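Local coordinates for zinc transport transcriptional regulator (Lactococcus lactis subsp. lactis, PDB 5YHY), which binds zinc and probably acts as a zinc-responsive, DNA-binding transcriptional regulator of the MarR family, built on a winged helix-turn-helix, at residues K35-S38 / T39-H42; K62-P65 / A66-T69; A71-K74 / L75-E79; V104-E107 / H108-H112; T118-E121 / L122-F126. The protein carries 1 engineered substitution. All coordinates share one frame; numbering follows the deposited sequence.

Contact 1 of 5, residues K35-S38 / T39-H42; sequences KLTS and TQEH. With ZN (zinc ion), chain B.
Thr-37 and Gln-40 close the start of helix 38-49, where residues 35-37 lead into its first turn. Two backbone bonds open the helix, from Glu-41 N to Thr-37 O (3.0 Å) and from His-42 N to Ser-38 O (2.9 Å). Thr-37 is the N-cap, and its exchange with Gln-40 is a capping box. Gln-40 N donates to Thr-37 OG1 over 3.1 Å, nearly straight at 162°. In return Thr-37 N donates to Gln-40 OE1, also at 3.1 Å, but from above the carbonyl plane, 68° out of it. With chi1 of 65°, OG1 of Thr-37 sits between its own backbone N and carbonyl carbon, in line for Gln-40 N. Gln-40 OE1 takes a second proton from a water that also donates to Lys-35 O. Another water joins Leu-36 O to Glu-41 OE2, while CB and CD1 of Leu-36 pack across the bent Glu-41 chain at about a right angle. The His-42 ring has Ser-38 O over one face, 3.1 Å above its plane and displaced toward the rim, and binds zinc through NE2 at 2.0 Å; Glu-24, His-108 and His-112 complete the site. Leu-36 and Glu-41 lean on Val-104 of helix 102-123, and on another side Thr-39 and Gln-40 pack on Ala-71 of helix 65-77.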
loop_
_atom_site.group_PDB
_atom_site.type_symbol
_atom_site.label_atom_id
_atom_site.label_comp_id
_atom_site.label_asym_id
_atom_site.label_seq_id
_atom_site.Cartn_x
_atom_site.Cartn_y
_atom_site.Cartn_z
ATOM N N LYS A 35 -7.842 14.995 -7.738
ATOM C CA LYS A 35 -8.847 16.049 -7.745
ATOM C C LYS A 35 -10.018 15.711 -6.826
ATOM O O LYS A 35 -10.539 16.581 -6.125
ATOM C CB LYS A 35 -9.341 16.298 -9.176
ATOM C CG LYS A 35 -10.250 17.512 -9.336
ATOM C CD LYS A 35 -10.558 17.784 -10.809
ATOM C CE LYS A 35 -11.421 16.688 -11.428
ATOM N NZ LYS A 35 -12.855 16.788 -11.017
ATOM N N LEU A 36 -10.419 14.442 -6.826
ATOM C CA LEU A 36 -11.600 14.005 -6.084
ATOM C C LEU A 36 -11.282 12.869 -5.126
ATOM O O LEU A 36 -10.366 12.084 -5.361
ATOM C CB LEU A 36 -12.678 13.530 -7.056
ATOM C CG LEU A 36 -13.204 14.562 -8.053
ATOM C CD1 LEU A 36 -14.223 13.925 -8.989
ATOM C CD2 LEU A 36 -13.809 15.737 -7.309
ATOM N N THR A 37 -12.053 12.769 -4.048
ATOM C CA THR A 37 -11.940 11.626 -3.155
ATOM C C THR A 37 -12.593 10.443 -3.842
ATOM O O THR A 37 -13.327 10.616 -4.811
ATOM C CB THR A 37 -12.672 11.865 -1.832
ATOM O OG1 THR A 37 -14.080 11.972 -2.087
ATOM C CG2 THR A 37 -12.180 13.141 -1.171
ATOM N N SER A 38 -12.325 9.242 -3.343
ATOM C CA SER A 38 -12.923 8.055 -3.929
ATOM C C SER A 38 -14.444 8.082 -3.800
ATOM O O SER A 38 -15.150 7.723 -4.740
ATOM C CB SER A 38 -12.325 6.781 -3.321
ATOM O OG SER A 38 -12.575 6.711 -1.937
ATOM N N THR A 39 -14.955 8.529 -2.652
ATOM C CA THR A 39 -16.401 8.603 -2.483
ATOM C C THR A 39 -17.003 9.542 -3.536
ATOM O O THR A 39 -18.022 9.232 -4.147
ATOM C CB THR A 39 -16.799 9.068 -1.069
ATOM O OG1 THR A 39 -16.406 8.070 -0.119
ATOM C CG2 THR A 39 -18.299 9.273 -0.971
ATOM N N GLN A 40 -16.361 10.683 -3.749
ATOM C CA GLN A 40 -16.843 11.617 -4.754
ATOM C C GLN A 40 -16.856 10.983 -6.146
ATOM O O GLN A 40 -17.838 11.112 -6.878
ATOM C CB GLN A 40 -16.003 12.900 -4.727
ATOM C CG GLN A 40 -16.226 13.679 -3.437
ATOM C CD GLN A 40 -15.099 14.630 -3.092
ATOM O OE1 GLN A 40 -14.243 14.934 -3.922
ATOM N NE2 GLN A 40 -15.098 15.108 -1.849
ATOM N N GLU A 41 -15.778 10.277 -6.492
ATOM C CA GLU A 41 -15.692 9.623 -7.793
ATOM C C GLU A 41 -16.794 8.583 -7.928
ATOM O O GLU A 41 -17.382 8.415 -8.994
ATOM C CB GLU A 41 -14.332 8.932 -7.973
ATOM C CG GLU A 41 -13.128 9.858 -7.961
ATOM C CD GLU A 41 -12.730 10.337 -9.344
ATOM O OE1 GLU A 41 -13.552 10.256 -10.276
ATOM O OE2 GLU A 41 -11.578 10.802 -9.494
ATOM N N HIS A 42 -17.073 7.876 -6.839
ATOM C CA HIS A 42 -18.054 6.805 -6.898
ATOM C C HIS A 42 -19.486 7.312 -6.973
ATOM O O HIS A 42 -20.327 6.679 -7.598
ATOM C CB HIS A 42 -17.841 5.821 -5.755
ATOM C CG HIS A 42 -16.498 5.177 -5.803
ATOM N ND1 HIS A 42 -15.980 4.453 -4.752
ATOM C CD2 HIS A 42 -15.550 5.166 -6.771
ATOM C CE1 HIS A 42 -14.776 4.014 -5.071
ATOM N NE2 HIS A 42 -14.489 4.439 -6.290
HETATM ZN ZN ZN B . -12.859 4.296 -7.504
HETATM O O HOH W 1 -12.646 17.151 -4.029
HETATM O O HOH W 2 -9.660 10.270 -7.764
#

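Contact 2 of 5, residues K62-P65 / A66-T69; sequences KISP and AAVT
Val-68 N bonds to Ser-64 O (3.0 Å) and Thr-69 N to Pro-65 O (2.8 Å) as the loop turns into helix 65-77. This junction follows helix 54-61 and forms the turn of the helix-turn-helix; helix 65-77 is, by its place in the MarR fold, probably the DNA-recognition helix. As N-cap, Ser-64 uses OG to accept from Ala-67 N at 3.2 Å, with an N-H...O angle of 162°. A chi1 of 76° tips the hydroxyl over the open end of the helix, where it replaces the carbonyl partner that Ala-67 N would have in a preceding turn. Pro-65 suits the first helical position, since its nitrogen has no hydrogen to satisfy. Ile-63 reaches forward across the turn in a hydrophobic staple with Val-68, the residues just before the N-cap and four after it. The two chains cross at about a right angle, while CB of Ile-63 also rests 4.1 Å from CB of Ala-67. Val-68 is the buried partner and continues onto Ile-57 and Ala-58 of helix 54-61. Both CG1 and CD1 of Ile-63 lie 3.8 Å from CG2 of Val-68.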
loop_
_atom_site.group_PDB
_atom_site.type_symbol
_atom_site.label_atom_id
_atom_site.label_comp_id
_atom_site.label_asym_id
_atom_site.label_seq_id
_atom_site.Cartn_x
_atom_site.Cartn_y
_atom_site.Cartn_z
ATOM N N LYS A 62 -22.932 2.050 0.364
ATOM C CA LYS A 62 -22.777 1.499 1.705
ATOM C C LYS A 62 -22.042 2.461 2.627
ATOM O O LYS A 62 -21.134 2.069 3.359
ATOM C CB LYS A 62 -22.060 0.140 1.656
ATOM C CG LYS A 62 -22.811 -0.904 0.855
ATOM C CD LYS A 62 -22.174 -2.282 1.026
ATOM C CE LYS A 62 -23.097 -3.386 0.523
ATOM N NZ LYS A 62 -23.218 -3.378 -0.956
ATOM N N ILE A 63 -22.443 3.726 2.586
ATOM C CA ILE A 63 -21.853 4.749 3.454
ATOM C C ILE A 63 -22.961 5.531 4.148
ATOM O O ILE A 63 -24.131 5.376 3.817
ATOM C CB ILE A 63 -20.945 5.720 2.682
ATOM C CG1 ILE A 63 -21.738 6.385 1.555
ATOM C CG2 ILE A 63 -19.705 4.993 2.147
ATOM C CD1 ILE A 63 -20.912 7.339 0.692
ATOM N N SER A 64 -22.588 6.361 5.117
ATOM C CA SER A 64 -23.575 7.033 5.956
ATOM C C SER A 64 -24.126 8.293 5.297
ATOM O O SER A 64 -23.508 8.837 4.383
ATOM C CB SER A 64 -22.960 7.406 7.305
ATOM O OG SER A 64 -22.117 8.536 7.166
ATOM N N PRO A 65 -25.293 8.764 5.757
ATOM C CA PRO A 65 -25.828 10.018 5.217
ATOM C C PRO A 65 -24.839 11.179 5.389
ATOM O O PRO A 65 -24.743 12.020 4.502
ATOM C CB PRO A 65 -27.097 10.236 6.044
ATOM C CG PRO A 65 -27.541 8.825 6.377
ATOM C CD PRO A 65 -26.263 8.088 6.643
ATOM N N ALA A 66 -24.098 11.217 6.492
ATOM C CA ALA A 66 -23.107 12.285 6.665
ATOM C C ALA A 66 -22.040 12.244 5.572
ATOM O O ALA A 66 -21.626 13.280 5.050
ATOM C CB ALA A 66 -22.452 12.208 8.047
ATOM N N ALA A 67 -21.569 11.045 5.247
ATOM C CA ALA A 67 -20.561 10.887 4.213
ATOM C C ALA A 67 -21.111 11.343 2.868
ATOM O O ALA A 67 -20.408 11.980 2.080
ATOM C CB ALA A 67 -20.089 9.435 4.143
ATOM N N VAL A 68 -22.365 10.999 2.601
ATOM C CA VAL A 68 -22.988 11.365 1.339
ATOM C C VAL A 68 -23.137 12.885 1.264
ATOM O O VAL A 68 -22.805 13.510 0.246
ATOM C CB VAL A 68 -24.352 10.685 1.175
ATOM C CG1 VAL A 68 -25.095 11.268 -0.016
ATOM C CG2 VAL A 68 -24.173 9.187 1.010
ATOM N N THR A 69 -23.623 13.477 2.345
ATOM C CA THR A 69 -23.812 14.927 2.404
ATOM C C THR A 69 -22.504 15.669 2.111
ATOM O O THR A 69 -22.491 16.620 1.336
ATOM C CB THR A 69 -24.381 15.348 3.772
ATOM O OG1 THR A 69 -25.714 14.831 3.894
ATOM C CG2 THR A 69 -24.407 16.874 3.907
#

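Contact 3 of 5, residues A71-K74 / L75-E79; sequences ALKK and LQEQE
Ala-71 begins the last turns of helix 65-77 by accepting from Leu-75 N at 3.0 Å, and CG of Leu-75 comes to 3.3 Å from the same Ala-71 O. Leu-72 O receives Gln-76 N at 2.8 Å; the Leu-72 side chain packs on Ile-57, Ile-81 and Trp-95. Lys-73 forms the salt bridge of the segment. Its chain runs extended from CB and bends only at the last torsion (chi4 -72°), bringing NZ to 2.7 Å from Glu-77 OE2, on the syn side of the carboxylate and 29° out of its plane. A water donates to Glu-77 OE1 and accepts from Lys-73 NZ, so both carboxylate oxygens are tied to the same ammonium group, one directly and one through water. Lys-73 O also takes a proton from a second water, shared with Gln-76 OE1. Lys-74 bends at chi2 (63°) and runs alongside Gln-78 in the same direction. Its NZ stays 4.5 Å from Glu-77 OE1, too far for a salt bridge, but a third water bonds to Lys-74 NZ, Glu-77 OE1 and Gln-78 NE2. Beyond these charges the helix stops in a Schellman motif: Glu-79, with positive phi, is the C-prime residue, its N reaching Gln-76 O at 2.9 Å and Leu-80 N reaching Leu-75 O. This helix end leads into strand 81-85 of the wing, as in the winged helix-turn-helix.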
loop_
_atom_site.group_PDB
_atom_site.type_symbol
_atom_site.label_atom_id
_atom_site.label_comp_id
_atom_site.label_asym_id
_atom_site.label_seq_id
_atom_site.Cartn_x
_atom_site.Cartn_y
_atom_site.Cartn_z
ATOM N N ALA A 71 -19.758 14.577 0.495
ATOM C CA ALA A 71 -19.313 14.382 -0.879
ATOM C C ALA A 71 -20.167 15.170 -1.861
ATOM O O ALA A 71 -19.646 15.744 -2.819
ATOM C CB ALA A 71 -19.317 12.903 -1.234
ATOM N N LEU A 72 -21.477 15.192 -1.638
ATOM C CA LEU A 72 -22.370 15.902 -2.548
ATOM C C LEU A 72 -22.082 17.396 -2.495
ATOM O O LEU A 72 -22.124 18.085 -3.520
ATOM C CB LEU A 72 -23.831 15.646 -2.183
ATOM C CG LEU A 72 -24.394 14.258 -2.495
ATOM C CD1 LEU A 72 -25.805 14.151 -1.938
ATOM C CD2 LEU A 72 -24.402 13.990 -3.988
ATOM N N LYS A 73 -21.804 17.902 -1.299
ATOM C CA LYS A 73 -21.550 19.328 -1.142
ATOM C C LYS A 73 -20.355 19.719 -1.998
ATOM O O LYS A 73 -20.397 20.702 -2.730
ATOM C CB LYS A 73 -21.290 19.677 0.321
ATOM C CG LYS A 73 -21.031 21.159 0.565
ATOM C CD LYS A 73 -20.965 21.458 2.058
ATOM C CE LYS A 73 -20.608 22.916 2.319
ATOM N NZ LYS A 73 -19.179 23.193 2.005
ATOM N N LYS A 74 -19.286 18.938 -1.906
ATOM C CA LYS A 74 -18.079 19.219 -2.676
ATOM C C LYS A 74 -18.299 19.074 -4.179
ATOM O O LYS A 74 -17.833 19.904 -4.960
ATOM C CB LYS A 74 -16.929 18.318 -2.230
ATOM C CG LYS A 74 -15.615 18.616 -2.943
ATOM C CD LYS A 74 -15.138 20.029 -2.635
ATOM C CE LYS A 74 -13.725 20.261 -3.149
ATOM N NZ LYS A 74 -13.178 21.571 -2.700
ATOM N N LEU A 75 -18.998 18.021 -4.596
ATOM C CA LEU A 75 -19.273 17.828 -6.014
ATOM C C LEU A 75 -20.118 18.961 -6.591
ATOM O O LEU A 75 -19.901 19.402 -7.726
ATOM C CB LEU A 75 -19.973 16.492 -6.254
ATOM C CG LEU A 75 -19.081 15.272 -6.044
ATOM C CD1 LEU A 75 -19.947 14.022 -6.068
ATOM C CD2 LEU A 75 -18.006 15.214 -7.127
ATOM N N GLN A 76 -21.084 19.422 -5.810
ATOM C CA GLN A 76 -21.953 20.500 -6.260
ATOM C C GLN A 76 -21.170 21.808 -6.372
ATOM O O GLN A 76 -21.345 22.566 -7.331
ATOM C CB GLN A 76 -23.137 20.640 -5.306
ATOM C CG GLN A 76 -24.140 21.714 -5.690
ATOM C CD GLN A 76 -25.280 21.765 -4.702
ATOM O OE1 GLN A 76 -25.055 21.720 -3.491
ATOM N NE2 GLN A 76 -26.513 21.832 -5.206
ATOM N N GLU A 77 -20.297 22.061 -5.403
ATOM C CA GLU A 77 -19.419 23.238 -5.433
ATOM C C GLU A 77 -18.547 23.260 -6.684
ATOM O O GLU A 77 -18.320 24.321 -7.281
ATOM C CB GLU A 77 -18.544 23.291 -4.178
ATOM C CG GLU A 77 -19.333 23.566 -2.908
ATOM C CD GLU A 77 -18.509 23.432 -1.636
ATOM O OE1 GLU A 77 -17.425 22.803 -1.668
ATOM O OE2 GLU A 77 -18.960 23.952 -0.594
ATOM N N GLN A 78 -18.060 22.086 -7.079
ATOM C CA GLN A 78 -17.251 21.945 -8.287
ATOM C C GLN A 78 -18.103 21.860 -9.555
ATOM O O GLN A 78 -17.585 21.622 -10.647
ATOM C CB GLN A 78 -16.348 20.709 -8.170
ATOM C CG GLN A 78 -15.356 20.780 -7.018
ATOM C CD GLN A 78 -14.351 21.904 -7.187
ATOM O OE1 GLN A 78 -13.754 22.060 -8.254
ATOM N NE2 GLN A 78 -14.167 22.701 -6.139
ATOM N N GLU A 79 -19.410 22.039 -9.398
ATOM C CA GLU A 79 -20.345 22.035 -10.520
ATOM C C GLU A 79 -20.301 20.741 -11.329
ATOM O O GLU A 79 -20.446 20.742 -12.555
ATOM C CB GLU A 79 -20.131 23.276 -11.399
ATOM C CG GLU A 79 -20.385 24.561 -10.629
ATOM C CD GLU A 79 -20.102 25.812 -11.433
ATOM O OE1 GLU A 79 -19.290 25.746 -12.374
ATOM O OE2 GLU A 79 -20.696 26.860 -11.114
HETATM O O HOH W 3 -22.664 22.706 -2.518
HETATM O O HOH W 4 -17.314 21.379 0.855
HETATM O O HOH W 5 -15.366 23.353 -3.236
#

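Contact 4 of 5, residues V104-E107 / H108-H112; sequences VAKE and HATHH. With ZN (zinc ion), chain B.
Glu-107 and His-111, one turn apart on helix 102-123, meet on the outer side of the helix, whereas His-108 and His-112 face inward to zinc. The inner pair is closely fixed: NE2 of each ring lies 2.0 Å from the metal, and CD2 of His-108 stands at the edge of the His-112 ring, in its plane. The two imidazoles reach one ion by different first torsions. CG of His-108 is anti to its backbone N (chi1 -160°), whereas CG of His-112 is anti to its carbonyl carbon, a difference that lets successive turns converge. Around them His-108 packs on Glu-41, Met-45 and Leu-26, while Val-104 lies against Leu-36, Glu-41 and Leu-44. An i, i+4 histidine pair of this kind lets a single helix supply half of a four-ligand site, and here His-42 and Glu-24 of the same chain supply the rest. The helix thereby joins the metal to helix 38-49 of the winged helix-turn-helix. On the solvent side packing is sparser and the contacts are polar. His-111 NE2 donates to Glu-107 OE2 at 3.1 Å, using the anti lone pair of the carboxylate oxygen. The bond leaves the ring plane by 16°, and carboxylate and ring are nearly perpendicular, 86° apart. Glu-107 O also lies 3.3 Å over one face of the His-111 ring, displaced toward its rim. Glu-107 and His-111 are zinc ligands in another structure of this protein; here they hold each other. Lys-106 stretches outward, and its O accepts from Thr-110 N at 3.0 Å.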
loop_
_atom_site.group_PDB
_atom_site.type_symbol
_atom_site.label_atom_id
_atom_site.label_comp_id
_atom_site.label_asym_id
_atom_site.label_seq_id
_atom_site.Cartn_x
_atom_site.Cartn_y
_atom_site.Cartn_z
ATOM N N VAL A 104 -15.571 12.570 -16.591
ATOM C CA VAL A 104 -14.908 12.275 -15.327
ATOM C C VAL A 104 -15.387 10.917 -14.835
ATOM O O VAL A 104 -14.583 10.065 -14.455
ATOM C CB VAL A 104 -15.208 13.361 -14.256
ATOM C CG1 VAL A 104 -14.603 12.990 -12.902
ATOM C CG2 VAL A 104 -14.698 14.728 -14.716
ATOM N N ALA A 105 -16.700 10.715 -14.862
ATOM C CA ALA A 105 -17.287 9.450 -14.416
ATOM C C ALA A 105 -16.892 8.318 -15.357
ATOM O O ALA A 105 -16.606 7.198 -14.922
ATOM C CB ALA A 105 -18.803 9.563 -14.333
ATOM N N LYS A 106 -16.877 8.612 -16.655
ATOM C CA LYS A 106 -16.514 7.603 -17.639
ATOM C C LYS A 106 -15.078 7.156 -17.418
ATOM O O LYS A 106 -14.787 5.959 -17.478
ATOM C CB LYS A 106 -16.687 8.137 -19.066
ATOM C CG LYS A 106 -16.363 7.111 -20.142
ATOM C CD LYS A 106 -16.328 7.758 -21.523
ATOM C CE LYS A 106 -15.712 6.826 -22.560
ATOM N NZ LYS A 106 -15.455 7.536 -23.844
ATOM N N GLU A 107 -14.188 8.112 -17.151
ATOM C CA GLU A 107 -12.779 7.797 -16.931
ATOM C C GLU A 107 -12.604 6.930 -15.700
ATOM O O GLU A 107 -11.871 5.944 -15.728
ATOM C CB GLU A 107 -11.928 9.054 -16.776
ATOM C CG GLU A 107 -10.458 8.750 -16.512
ATOM C CD GLU A 107 -9.600 9.994 -16.338
ATOM O OE1 GLU A 107 -10.010 11.081 -16.797
ATOM O OE2 GLU A 107 -8.507 9.879 -15.739
ATOM N N HIS A 108 -13.264 7.301 -14.608
ATOM C CA HIS A 108 -13.102 6.511 -13.396
ATOM C C HIS A 108 -13.659 5.103 -13.555
ATOM O O HIS A 108 -13.067 4.140 -13.060
ATOM C CB HIS A 108 -13.736 7.191 -12.184
ATOM C CG HIS A 108 -13.197 6.689 -10.883
ATOM N ND1 HIS A 108 -11.946 7.028 -10.422
ATOM C CD2 HIS A 108 -13.728 5.848 -9.961
ATOM C CE1 HIS A 108 -11.734 6.440 -9.256
ATOM N NE2 HIS A 108 -12.792 5.705 -8.968
ATOM N N ALA A 109 -14.800 4.982 -14.227
ATOM C CA ALA A 109 -15.385 3.681 -14.480
ATOM C C ALA A 109 -14.397 2.842 -15.284
ATOM O O ALA A 109 -14.195 1.662 -15.005
ATOM C CB ALA A 109 -16.701 3.818 -15.222
ATOM N N THR A 110 -13.770 3.464 -16.273
ATOM C CA THR A 110 -12.795 2.745 -17.086
ATOM C C THR A 110 -11.628 2.225 -16.244
ATOM O O THR A 110 -11.172 1.086 -16.436
ATOM C CB THR A 110 -12.272 3.612 -18.235
ATOM O OG1 THR A 110 -13.362 3.937 -19.104
ATOM C CG2 THR A 110 -11.224 2.863 -19.029
ATOM N N HIS A 111 -11.143 3.045 -15.318
ATOM C CA HIS A 111 -10.043 2.622 -14.457
ATOM C C HIS A 111 -10.419 1.393 -13.636
ATOM O O HIS A 111 -9.638 0.447 -13.531
ATOM C CB HIS A 111 -9.598 3.745 -13.524
ATOM C CG HIS A 111 -9.004 4.917 -14.233
ATOM N ND1 HIS A 111 -8.267 4.790 -15.390
ATOM C CD2 HIS A 111 -9.036 6.242 -13.950
ATOM C CE1 HIS A 111 -7.880 5.987 -15.796
ATOM N NE2 HIS A 111 -8.330 6.885 -14.937
ATOM N N HIS A 112 -11.605 1.409 -13.033
ATOM C CA HIS A 112 -12.072 0.231 -12.306
ATOM C C HIS A 112 -12.207 -0.993 -13.194
ATOM O O HIS A 112 -11.827 -2.098 -12.805
ATOM C CB HIS A 112 -13.392 0.515 -11.594
ATOM C CG HIS A 112 -13.206 1.189 -10.277
ATOM N ND1 HIS A 112 -12.827 0.505 -9.140
ATOM C CD2 HIS A 112 -13.308 2.487 -9.919
ATOM C CE1 HIS A 112 -12.720 1.353 -8.136
ATOM N NE2 HIS A 112 -13.005 2.564 -8.581
HETATM ZN ZN ZN B . -12.859 4.296 -7.504
#

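Contact 5 of 5, residues T118-E121 / L122-F126; sequences TYQE and LGNKF
Near the end of helix 102-123, Leu-122 N donates to Thr-118 O at 3.1 Å, and CB of Leu-122 lies 3.6 Å from the carbonyl oxygens of both Thr-118 and Tyr-119. Gly-123 follows, giving its N-H to Tyr-119 O at 2.9 Å. Asn-124 is gripped twice by Gln-120: its backbone N reaches Gln-120 O at 2.8 Å, and its OD1 accepts from Gln-120 NE2 at 3.0 Å. The side-chain bond is bent, with an N-H...O angle of 137°, and the two amide planes are turned 62° from each other. A bend in the Gln-120 chain at chi2 (71°) brings its amide along the helix toward Asn-124. Lys-125 then extends with CG 3.6 Å from Glu-121 O. From Gly-123 to Phe-126 the chain makes a type I beta turn, Phe-126 N bonding to Gly-123 O at 2.9 Å; that carbonyl and CD1 of Leu-122 both meet the edge of the Phe-126 ring. Gln-131 NE2 of helix 128-144 bonds to the carbonyls of Gly-123 and Phe-126, tying the turn to the helix after it. This region also packs into the dimer interface, with Tyr-119 on Leu-12 and Leu-122 on Ala-140 of the second subunit.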
loop_
_atom_site.group_PDB
_atom_site.type_symbol
_atom_site.label_atom_id
_atom_site.label_comp_id
_atom_site.label_asym_id
_atom_site.label_seq_id
_atom_site.Cartn_x
_atom_site.Cartn_y
_atom_site.Cartn_z
ATOM N N THR A 118 -7.843 -6.885 -15.270
ATOM C CA THR A 118 -6.470 -7.335 -15.089
ATOM C C THR A 118 -6.391 -8.443 -14.039
ATOM O O THR A 118 -5.704 -9.455 -14.230
ATOM C CB THR A 118 -5.547 -6.161 -14.696
ATOM O OG1 THR A 118 -5.542 -5.185 -15.749
ATOM C CG2 THR A 118 -4.116 -6.648 -14.447
ATOM N N TYR A 119 -7.097 -8.262 -12.928
ATOM C CA TYR A 119 -7.105 -9.289 -11.887
ATOM C C TYR A 119 -7.825 -10.532 -12.393
ATOM O O TYR A 119 -7.428 -11.658 -12.088
ATOM C CB TYR A 119 -7.761 -8.794 -10.586
ATOM C CG TYR A 119 -7.124 -7.552 -9.986
ATOM C CD1 TYR A 119 -5.786 -7.246 -10.215
ATOM C CD2 TYR A 119 -7.869 -6.686 -9.194
ATOM C CE1 TYR A 119 -5.219 -6.096 -9.676
ATOM C CE2 TYR A 119 -7.310 -5.545 -8.651
ATOM C CZ TYR A 119 -5.987 -5.257 -8.896
ATOM O OH TYR A 119 -5.417 -4.122 -8.377
ATOM N N GLN A 120 -8.898 -10.324 -13.151
ATOM C CA GLN A 120 -9.660 -11.446 -13.682
ATOM C C GLN A 120 -8.801 -12.293 -14.621
ATOM O O GLN A 120 -8.779 -13.523 -14.516
ATOM C CB GLN A 120 -10.910 -10.949 -14.408
ATOM C CG GLN A 120 -11.776 -12.054 -14.960
ATOM C CD GLN A 120 -12.491 -12.815 -13.874
ATOM O OE1 GLN A 120 -12.913 -12.236 -12.874
ATOM N NE2 GLN A 120 -12.635 -14.124 -14.060
ATOM N N GLU A 121 -8.093 -11.636 -15.533
ATOM C CA GLU A 121 -7.235 -12.343 -16.473
ATOM C C GLU A 121 -6.145 -13.112 -15.745
ATOM O O GLU A 121 -5.809 -14.231 -16.126
ATOM C CB GLU A 121 -6.624 -11.380 -17.489
ATOM C CG GLU A 121 -7.651 -10.801 -18.441
ATOM C CD GLU A 121 -7.137 -9.588 -19.191
ATOM O OE1 GLU A 121 -6.021 -9.112 -18.880
ATOM O OE2 GLU A 121 -7.865 -9.102 -20.084
ATOM N N LEU A 122 -5.602 -12.523 -14.685
ATOM C CA LEU A 122 -4.587 -13.234 -13.911
ATOM C C LEU A 122 -5.200 -14.468 -13.238
ATOM O O LEU A 122 -4.641 -15.572 -13.297
ATOM C CB LEU A 122 -3.935 -12.301 -12.878
ATOM C CG LEU A 122 -3.004 -12.979 -11.858
ATOM C CD1 LEU A 122 -1.950 -13.831 -12.552
ATOM C CD2 LEU A 122 -2.341 -11.943 -10.970
ATOM N N GLY A 123 -6.346 -14.281 -12.592
ATOM C CA GLY A 123 -7.023 -15.383 -11.931
ATOM C C GLY A 123 -7.354 -16.487 -12.922
ATOM O O GLY A 123 -7.255 -17.670 -12.584
ATOM N N ASN A 124 -7.727 -16.101 -14.143
ATOM C CA ASN A 124 -8.102 -17.072 -15.184
ATOM C C ASN A 124 -6.978 -18.027 -15.553
ATOM O O ASN A 124 -7.216 -19.051 -16.202
ATOM C CB ASN A 124 -8.567 -16.368 -16.467
ATOM C CG ASN A 124 -9.939 -15.735 -16.336
ATOM O OD1 ASN A 124 -10.689 -16.014 -15.397
ATOM N ND2 ASN A 124 -10.279 -14.878 -17.298
ATOM N N LYS A 125 -5.750 -17.696 -15.169
ATOM C CA LYS A 125 -4.614 -18.569 -15.450
ATOM C C LYS A 125 -4.519 -19.714 -14.452
ATOM O O LYS A 125 -3.702 -20.630 -14.618
ATOM C CB LYS A 125 -3.310 -17.768 -15.453
ATOM C CG LYS A 125 -3.284 -16.713 -16.552
ATOM C CD LYS A 125 -2.002 -15.916 -16.543
ATOM C CE LYS A 125 -2.031 -14.846 -17.624
ATOM N NZ LYS A 125 -0.868 -13.910 -17.485
ATOM N N PHE A 126 -5.347 -19.652 -13.415
ATOM C CA PHE A 126 -5.367 -20.654 -12.364
ATOM C C PHE A 126 -6.682 -21.444 -12.367
ATOM O O PHE A 126 -7.766 -20.900 -12.627
ATOM C CB PHE A 126 -5.185 -19.976 -11.002
ATOM C CG PHE A 126 -3.856 -19.286 -10.838
ATOM C CD1 PHE A 126 -2.761 -19.980 -10.330
ATOM C CD2 PHE A 126 -3.696 -17.950 -11.185
ATOM C CE1 PHE A 126 -1.540 -19.349 -10.169
ATOM C CE2 PHE A 126 -2.480 -17.309 -11.020
ATOM C CZ PHE A 126 -1.398 -18.010 -10.524
#

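Overall arrangement
All but the surface contact 2 are partly buried. Contacts 1 and 4 share the zinc ion and lie nearest the chain's centre, their coordinating histidines coming from helices 38-49 and 102-123. Contact 1 also packs on contacts 2 and 3, through Thr-39 on Ile-63 and Gln-40 on Lys-74 and Leu-75, which connects the metal site to helix 65-77. Contacts 2 and 3 belong to the start and finish of that helix: the first is a cap with an apolar staple, the second a charged, water-bridged face over buried leucines. Contact 5, on the same helix as contact 4 but about 21 Å away between centres, relies on amide bonding and lies beside the second subunit.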